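Local coordinates for blue copper protein (Hyphomicrobium denitrificans, PDB 3EF4) that probably carries electrons in the periplasm as a pseudoazurin, using one type 1 (blue) copper ion bound per subunit, at the copper (II) ion site. Residues are numbered along the deposited sequence; one frame, centred on the assembly and turned at random.

The copper (II) ion site. Residues 9, 17, 40-42, 79, 81-82, 87. With CU (copper (II) ion), chain B.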
loop_
_atom_site.group_PDB
_atom_site.type_symbol
_atom_site.label_atom_id
_atom_site.label_comp_id
_atom_site.label_asym_id
_atom_site.label_seq_id
_atom_site.Cartn_x
_atom_site.Cartn_y
_atom_site.Cartn_z
ATOM N N ASN A 9 6.252 13.425 -0.567
ATOM C CA ASN A 9 7.251 13.748 0.402
ATOM C C ASN A 9 6.613 14.137 1.742
ATOM O O ASN A 9 7.140 13.809 2.788
ATOM C CB ASN A 9 8.094 14.904 -0.074
ATOM C CG ASN A 9 8.924 14.558 -1.288
ATOM O OD1 ASN A 9 9.160 13.367 -1.559
ATOM N ND2 ASN A 9 9.289 15.591 -2.018
ATOM N N MET A 17 6.971 11.139 3.904
ATOM C CA MET A 17 7.152 9.925 3.111
ATOM C C MET A 17 5.885 9.066 3.224
ATOM O O MET A 17 5.804 8.051 3.898
ATOM C CB MET A 17 8.369 9.132 3.556
ATOM C CG MET A 17 9.592 9.984 3.696
ATOM S SD MET A 17 9.985 10.801 2.128
ATOM C CE MET A 17 11.613 11.435 2.546
ATOM N N SER A 40 11.094 10.549 -6.703
ATOM C CA SER A 40 12.028 9.769 -5.878
ATOM C C SER A 40 11.321 8.792 -4.964
ATOM O O SER A 40 11.875 8.491 -3.895
ATOM C CB SER A 40 12.984 10.662 -5.103
ATOM O OG SER A 40 13.672 11.519 -6.028
ATOM N N HIS A 41 10.180 8.279 -5.391
ATOM C CA HIS A 41 9.446 7.230 -4.717
ATOM C C HIS A 41 9.150 6.091 -5.656
ATOM O O HIS A 41 9.266 6.230 -6.859
ATOM C CB HIS A 41 8.130 7.761 -4.194
ATOM C CG HIS A 41 8.236 8.932 -3.273
ATOM N ND1 HIS A 41 8.615 8.784 -1.950
ATOM C CD2 HIS A 41 8.043 10.257 -3.512
ATOM C CE1 HIS A 41 8.630 9.978 -1.412
ATOM N NE2 HIS A 41 8.289 10.913 -2.325
ATOM N N ASN A 42 8.746 4.955 -5.139
ATOM C CA ASN A 42 8.124 3.927 -5.930
ATOM C C ASN A 42 7.024 3.255 -5.117
ATOM O O ASN A 42 6.792 3.549 -3.959
ATOM C CB ASN A 42 9.089 2.902 -6.494
ATOM C CG ASN A 42 9.479 1.771 -5.560
ATOM O OD1 ASN A 42 9.608 1.963 -4.362
ATOM N ND2 ASN A 42 9.638 0.603 -6.159
ATOM N N CYS A 79 7.225 1.792 -0.478
ATOM C CA CYS A 79 8.195 2.552 -1.250
ATOM C C CYS A 79 9.568 2.068 -0.808
ATOM O O CYS A 79 9.873 2.107 0.387
ATOM C CB CYS A 79 8.040 4.032 -1.020
ATOM S SG CYS A 79 9.412 4.994 -1.665
ATOM N N PRO A 81 12.889 3.017 -0.993
ATOM C CA PRO A 81 13.781 3.814 -0.175
ATOM C C PRO A 81 13.179 4.354 1.103
ATOM O O PRO A 81 13.941 4.739 1.993
ATOM C CB PRO A 81 14.137 4.972 -1.127
ATOM C CG PRO A 81 12.981 5.089 -2.028
ATOM C CD PRO A 81 12.546 3.656 -2.304
ATOM N N HIS A 82 11.848 4.421 1.177
ATOM C CA HIS A 82 11.239 5.040 2.343
ATOM C C HIS A 82 10.440 4.128 3.248
ATOM O O HIS A 82 9.794 4.595 4.170
ATOM C CB HIS A 82 10.383 6.244 1.951
ATOM C CG HIS A 82 11.166 7.288 1.217
ATOM N ND1 HIS A 82 10.668 7.749 0.018
ATOM C CD2 HIS A 82 12.290 7.951 1.492
ATOM C CE1 HIS A 82 11.534 8.668 -0.421
ATOM N NE2 HIS A 82 12.534 8.774 0.453
ATOM N N MET A 87 6.780 4.628 4.727
ATOM C CA MET A 87 6.044 4.778 3.485
ATOM C C MET A 87 5.518 3.405 3.021
ATOM O O MET A 87 6.163 2.633 2.347
ATOM C CB MET A 87 6.915 5.444 2.425
ATOM C CG MET A 87 6.066 5.920 1.241
ATOM S SD MET A 87 6.921 7.236 0.325
ATOM C CE MET A 87 5.721 7.408 -1.021
HETATM CU CU CU B . 9.048 7.067 -1.003
#
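Anti placement about the first torsion sends the two sulfur ligands toward the metal: SG of Cys79 lies anti to its backbone N (chi1 168°), and Met87 does the same with CG, then runs on extended beyond CG, bringing the thioether SD to the copper. Both histidines take the other setting, CG anti to the carbonyl carbon and beside the backbone N, which carries each ring toward the copper; a different ring turn about the second torsion in each then points ND1 at it. Together they make the type 1 copper centre of the cupredoxin family, with His41 supplied from one stretch of chain and Cys79, His82 and Met87 from the loop that follows strand 73-78 and leads into strand 88-93.

Copper is bound by ND1 of His41 and ND1 of His82, each at 2.0 Å. SG of Cys79, as the thiolate, binds CU at 2.2 Å, the short copper-sulfur bond behind the blue colour of such proteins. SD of Met87 binds CU at 2.5 Å, a longer bond on the axial side. The ligands stand unevenly about the copper: His41 ND1–CU–Cys79 SG opens to 134°, while His41 ND1–CU–Met87 SD closes to 90°.

Second-shell groups hold the ligands in place. On the far side of the His41 ring, NE2 donates to the amide oxygen OD1 of Asn9 at 2.7 Å; the oxygen lies near the ring plane, whereas the donor sits above the carbonyl plane of Asn9, and the bond limits rotation of the imidazole. Backbone N of Asn42 points almost straight at SG of Cys79 over 3.5 Å, a long bond that probably draws some negative charge off the thiolate and so may tune the redox potential. The His82 ring is sandwiched: Met17 SD sits over its centre, 3.5 Å above the plane, and Pro81 CG covers the opposite face nearer the rim. Met17 SD also meets the edge of the His41 ring, so one thioether packs against both imidazoles.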